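Long-range contact in geranylgeranyl pyrophosphate synthetase (Pyrococcus horikoshii, PDB 1WY0), which probably builds geranylgeranyl diphosphate, a C20 isoprenoid precursor of archaeal membrane lipids, by adding isopentenyl diphosphate units to an allylic diphosphate: residues A[49-62]-A[181-194]. Sequence-based numbering, arbitrary orientation.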
# COMPACT_ATOMS: atom_id res chain seq x y z
N VAL A 49 -18.47 8.21 -7.12
CA VAL A 49 -19.52 8.30 -6.12
C VAL A 49 -18.97 8.62 -4.73
O VAL A 49 -19.56 9.41 -3.99
CB VAL A 49 -20.33 7.00 -6.03
CG1 VAL A 49 -21.23 7.02 -4.81
CG2 VAL A 49 -21.16 6.83 -7.29
N ARG A 50 -17.85 8.01 -4.36
CA ARG A 50 -17.26 8.25 -3.05
C ARG A 50 -16.84 9.70 -2.90
O ARG A 50 -17.20 10.34 -1.92
CB ARG A 50 -16.08 7.30 -2.83
CG ARG A 50 -16.55 5.88 -2.60
CD ARG A 50 -15.44 4.85 -2.52
NE ARG A 50 -16.02 3.51 -2.44
CZ ARG A 50 -16.69 2.93 -3.43
NH1 ARG A 50 -16.87 3.56 -4.59
NH2 ARG A 50 -17.22 1.73 -3.25
N PRO A 51 -16.09 10.24 -3.86
CA PRO A 51 -15.67 11.64 -3.76
C PRO A 51 -16.91 12.55 -3.72
O PRO A 51 -16.94 13.54 -3.00
CB PRO A 51 -14.85 11.85 -5.03
CG PRO A 51 -14.30 10.50 -5.32
CD PRO A 51 -15.48 9.60 -5.04
N PHE A 52 -17.93 12.19 -4.50
CA PHE A 52 -19.17 12.96 -4.53
C PHE A 52 -19.77 13.03 -3.13
O PHE A 52 -20.28 14.06 -2.72
CB PHE A 52 -20.19 12.31 -5.48
CG PHE A 52 -21.47 13.10 -5.62
CD1 PHE A 52 -21.49 14.31 -6.31
CD2 PHE A 52 -22.65 12.64 -5.05
CE1 PHE A 52 -22.66 15.04 -6.43
CE2 PHE A 52 -23.83 13.36 -5.17
CZ PHE A 52 -23.84 14.57 -5.86
N VAL A 53 -19.69 11.93 -2.40
CA VAL A 53 -20.24 11.90 -1.05
C VAL A 53 -19.43 12.84 -0.17
O VAL A 53 -19.97 13.46 0.74
CB VAL A 53 -20.21 10.47 -0.49
CG1 VAL A 53 -20.58 10.46 0.99
CG2 VAL A 53 -21.19 9.62 -1.28
N VAL A 54 -18.14 12.94 -0.45
CA VAL A 54 -17.28 13.82 0.32
C VAL A 54 -17.73 15.28 0.16
O VAL A 54 -18.17 15.91 1.11
CB VAL A 54 -15.80 13.70 -0.12
CG1 VAL A 54 -14.95 14.66 0.68
CG2 VAL A 54 -15.31 12.26 0.07
N LEU A 55 -17.60 15.79 -1.06
CA LEU A 55 -17.98 17.17 -1.37
C LEU A 55 -19.43 17.47 -1.03
O LEU A 55 -19.75 18.55 -0.55
CB LEU A 55 -17.71 17.48 -2.85
CG LEU A 55 -16.28 17.20 -3.32
CD1 LEU A 55 -16.14 17.56 -4.79
CD2 LEU A 55 -15.30 17.99 -2.48
N THR A 56 -20.32 16.52 -1.29
CA THR A 56 -21.73 16.72 -0.99
C THR A 56 -21.97 16.74 0.51
O THR A 56 -22.86 17.45 0.99
CB THR A 56 -22.62 15.62 -1.62
OG1 THR A 56 -22.42 15.59 -3.04
CG2 THR A 56 -24.09 15.90 -1.34
N SER A 57 -21.18 15.97 1.25
CA SER A 57 -21.33 15.93 2.70
C SER A 57 -20.85 17.21 3.36
O SER A 57 -21.38 17.63 4.38
CB SER A 57 -20.56 14.74 3.29
OG SER A 57 -21.29 13.54 3.12
N THR A 58 -19.84 17.83 2.76
CA THR A 58 -19.34 19.09 3.29
C THR A 58 -20.33 20.24 3.05
O THR A 58 -20.23 21.32 3.61
CB THR A 58 -18.01 19.41 2.62
OG1 THR A 58 -17.07 18.36 2.92
CG2 THR A 58 -17.45 20.73 3.14
N GLU A 59 -21.30 19.98 2.15
CA GLU A 59 -22.30 21.00 1.85
C GLU A 59 -23.55 20.82 2.71
O GLU A 59 -24.34 21.74 2.91
CB GLU A 59 -22.66 20.89 0.37
CG GLU A 59 -23.68 21.95 -0.06
CD GLU A 59 -23.93 21.83 -1.55
OE1 GLU A 59 -24.84 22.49 -2.04
OE2 GLU A 59 -23.22 21.08 -2.21
N ALA A 60 -23.75 19.58 3.18
CA ALA A 60 -24.92 19.31 4.00
C ALA A 60 -24.71 19.78 5.44
O ALA A 60 -25.59 19.69 6.29
CB ALA A 60 -25.17 17.80 3.99
N VAL A 61 -23.49 20.26 5.71
CA VAL A 61 -23.15 20.65 7.07
C VAL A 61 -22.79 22.14 7.18
O VAL A 61 -23.27 22.87 8.03
CB VAL A 61 -21.98 19.79 7.54
CG1 VAL A 61 -22.45 18.34 7.72
CG2 VAL A 61 -20.85 19.83 6.53
N GLY A 62 -21.86 22.57 6.30
CA GLY A 62 -21.39 23.95 6.36
C GLY A 62 -21.40 24.62 4.99
O GLY A 62 -22.08 25.61 4.75
N LEU A 181 -14.96 2.60 3.95
CA LEU A 181 -14.55 3.70 3.08
C LEU A 181 -15.72 4.63 2.74
O LEU A 181 -15.55 5.83 2.53
CB LEU A 181 -13.97 3.10 1.79
CG LEU A 181 -13.11 4.11 1.02
CD1 LEU A 181 -11.95 4.64 1.86
CD2 LEU A 181 -12.50 3.51 -0.24
N PHE A 182 -16.91 4.05 2.68
CA PHE A 182 -18.07 4.86 2.37
C PHE A 182 -18.35 5.76 3.55
O PHE A 182 -18.57 6.96 3.40
CB PHE A 182 -19.29 3.99 2.07
CG PHE A 182 -19.93 4.29 0.75
CD1 PHE A 182 -19.50 3.66 -0.41
CD2 PHE A 182 -20.94 5.23 0.66
CE1 PHE A 182 -20.06 3.96 -1.64
CE2 PHE A 182 -21.52 5.55 -0.58
CZ PHE A 182 -21.08 4.91 -1.72
N GLU A 183 -18.30 5.19 4.75
CA GLU A 183 -18.53 5.96 5.96
C GLU A 183 -17.51 7.09 6.04
O GLU A 183 -17.85 8.23 6.37
CB GLU A 183 -18.40 5.07 7.19
CG GLU A 183 -18.26 5.84 8.49
CD GLU A 183 -18.12 4.93 9.68
OE1 GLU A 183 -17.05 4.97 10.31
OE2 GLU A 183 -19.05 4.17 9.99
N ALA A 184 -16.26 6.77 5.75
CA ALA A 184 -15.18 7.74 5.79
C ALA A 184 -15.43 8.89 4.82
O ALA A 184 -15.07 10.03 5.10
CB ALA A 184 -13.86 7.07 5.46
N SER A 185 -16.03 8.58 3.68
CA SER A 185 -16.33 9.59 2.67
C SER A 185 -17.27 10.65 3.26
O SER A 185 -16.99 11.85 3.19
CB SER A 185 -17.01 8.94 1.46
OG SER A 185 -16.18 7.95 0.87
N ALA A 186 -18.37 10.21 3.83
CA ALA A 186 -19.32 11.14 4.45
C ALA A 186 -18.72 11.83 5.68
O ALA A 186 -18.82 13.03 5.87
CB ALA A 186 -20.57 10.36 4.85
N LYS A 187 -18.12 11.00 6.55
CA LYS A 187 -17.58 11.54 7.79
C LYS A 187 -16.51 12.61 7.54
O LYS A 187 -16.39 13.59 8.26
CB LYS A 187 -16.98 10.38 8.58
CG LYS A 187 -16.22 10.86 9.82
CD LYS A 187 -15.78 9.70 10.71
CE LYS A 187 -16.03 9.96 12.20
NZ LYS A 187 -16.80 8.86 12.77
N VAL A 188 -15.70 12.38 6.49
CA VAL A 188 -14.66 13.36 6.17
C VAL A 188 -15.25 14.61 5.53
O VAL A 188 -14.70 15.70 5.62
CB VAL A 188 -13.66 12.71 5.21
CG1 VAL A 188 -12.91 13.79 4.44
CG2 VAL A 188 -12.66 11.87 5.99
N GLY A 189 -16.38 14.44 4.87
CA GLY A 189 -17.04 15.57 4.25
C GLY A 189 -17.47 16.50 5.37
O GLY A 189 -17.11 17.68 5.37
N GLY A 190 -18.22 15.96 6.32
CA GLY A 190 -18.68 16.76 7.44
C GLY A 190 -17.55 17.52 8.11
O GLY A 190 -17.52 18.75 8.11
N ILE A 191 -16.60 16.77 8.69
CA ILE A 191 -15.47 17.33 9.41
C ILE A 191 -14.89 18.58 8.73
O ILE A 191 -14.48 19.54 9.36
CB ILE A 191 -14.39 16.26 9.52
CG1 ILE A 191 -14.83 15.15 10.48
CG2 ILE A 191 -13.09 16.88 10.08
CD1 ILE A 191 -13.75 14.08 10.66
N ILE A 192 -14.84 18.53 7.38
CA ILE A 192 -14.22 19.63 6.65
C ILE A 192 -15.07 20.89 6.68
O ILE A 192 -14.62 21.99 6.39
CB ILE A 192 -14.01 19.19 5.20
CG1 ILE A 192 -12.92 18.11 5.12
CG2 ILE A 192 -13.54 20.39 4.36
CD1 ILE A 192 -11.57 18.61 5.65
N GLY A 193 -16.37 20.71 7.01
CA GLY A 193 -17.22 21.89 6.94
C GLY A 193 -18.06 22.13 8.21
O GLY A 193 -18.88 23.04 8.28
N THR A 194 -17.86 21.28 9.24
CA THR A 194 -18.70 21.45 10.42
C THR A 194 -18.05 20.89 11.69
O THR A 194 -17.33 19.90 11.67
CB THR A 194 -20.03 20.73 10.17
OG1 THR A 194 -20.98 21.17 11.14
CG2 THR A 194 -19.83 19.21 10.32
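Arg50 lies against Phe182 where helix 49-57 packs on the 181-193 part of helix 167-193 in the all-helical fold of the polyprenyl synthetases; the axes of these segments run near-parallel, 27° apart, and approach to 7.1 Å. Followed outward, Arg50 CB faces Ser185 OG at 3.8 Å, CG is about equally far from that hydroxyl and from Phe182 CE1, and CD meets Leu181 CD2 at 4.0 Å. With the chain extended from CG to NE, the guanidinium reaches the phenyl ring: Phe182 CE1 sits 3.9 Å above the centre of one guanidinium face, and the planes are 71° apart, so this is no parallel stack. Cutting Arg50 back to an alanine is likely to bare the part of the Phe182 ring near CE1 and to take away the methylene that Leu181 CD2 packs on. Val49 and Val53 touch the same ring at CZ and CE2; Trp206 of helix 197-224 also touches Val53, and Ile75 of helix 69-90 touches Ser185. Ser185 OG turns back to Leu181 O, which also accepts Ser185 N from the opposite face of its plane.

Further along, Gly189 permits the close approach: its CA lies 3.4 Å from Val54 O, and a side chain there would collide with Ser57 CB. Beyond it Val61 packs on Thr194. Thr58 OG1, placed beside its own backbone N, donates to Gly189 O at a suspiciously short 2.5 Å, its approach strongly bent (C=O...donor angle 105°).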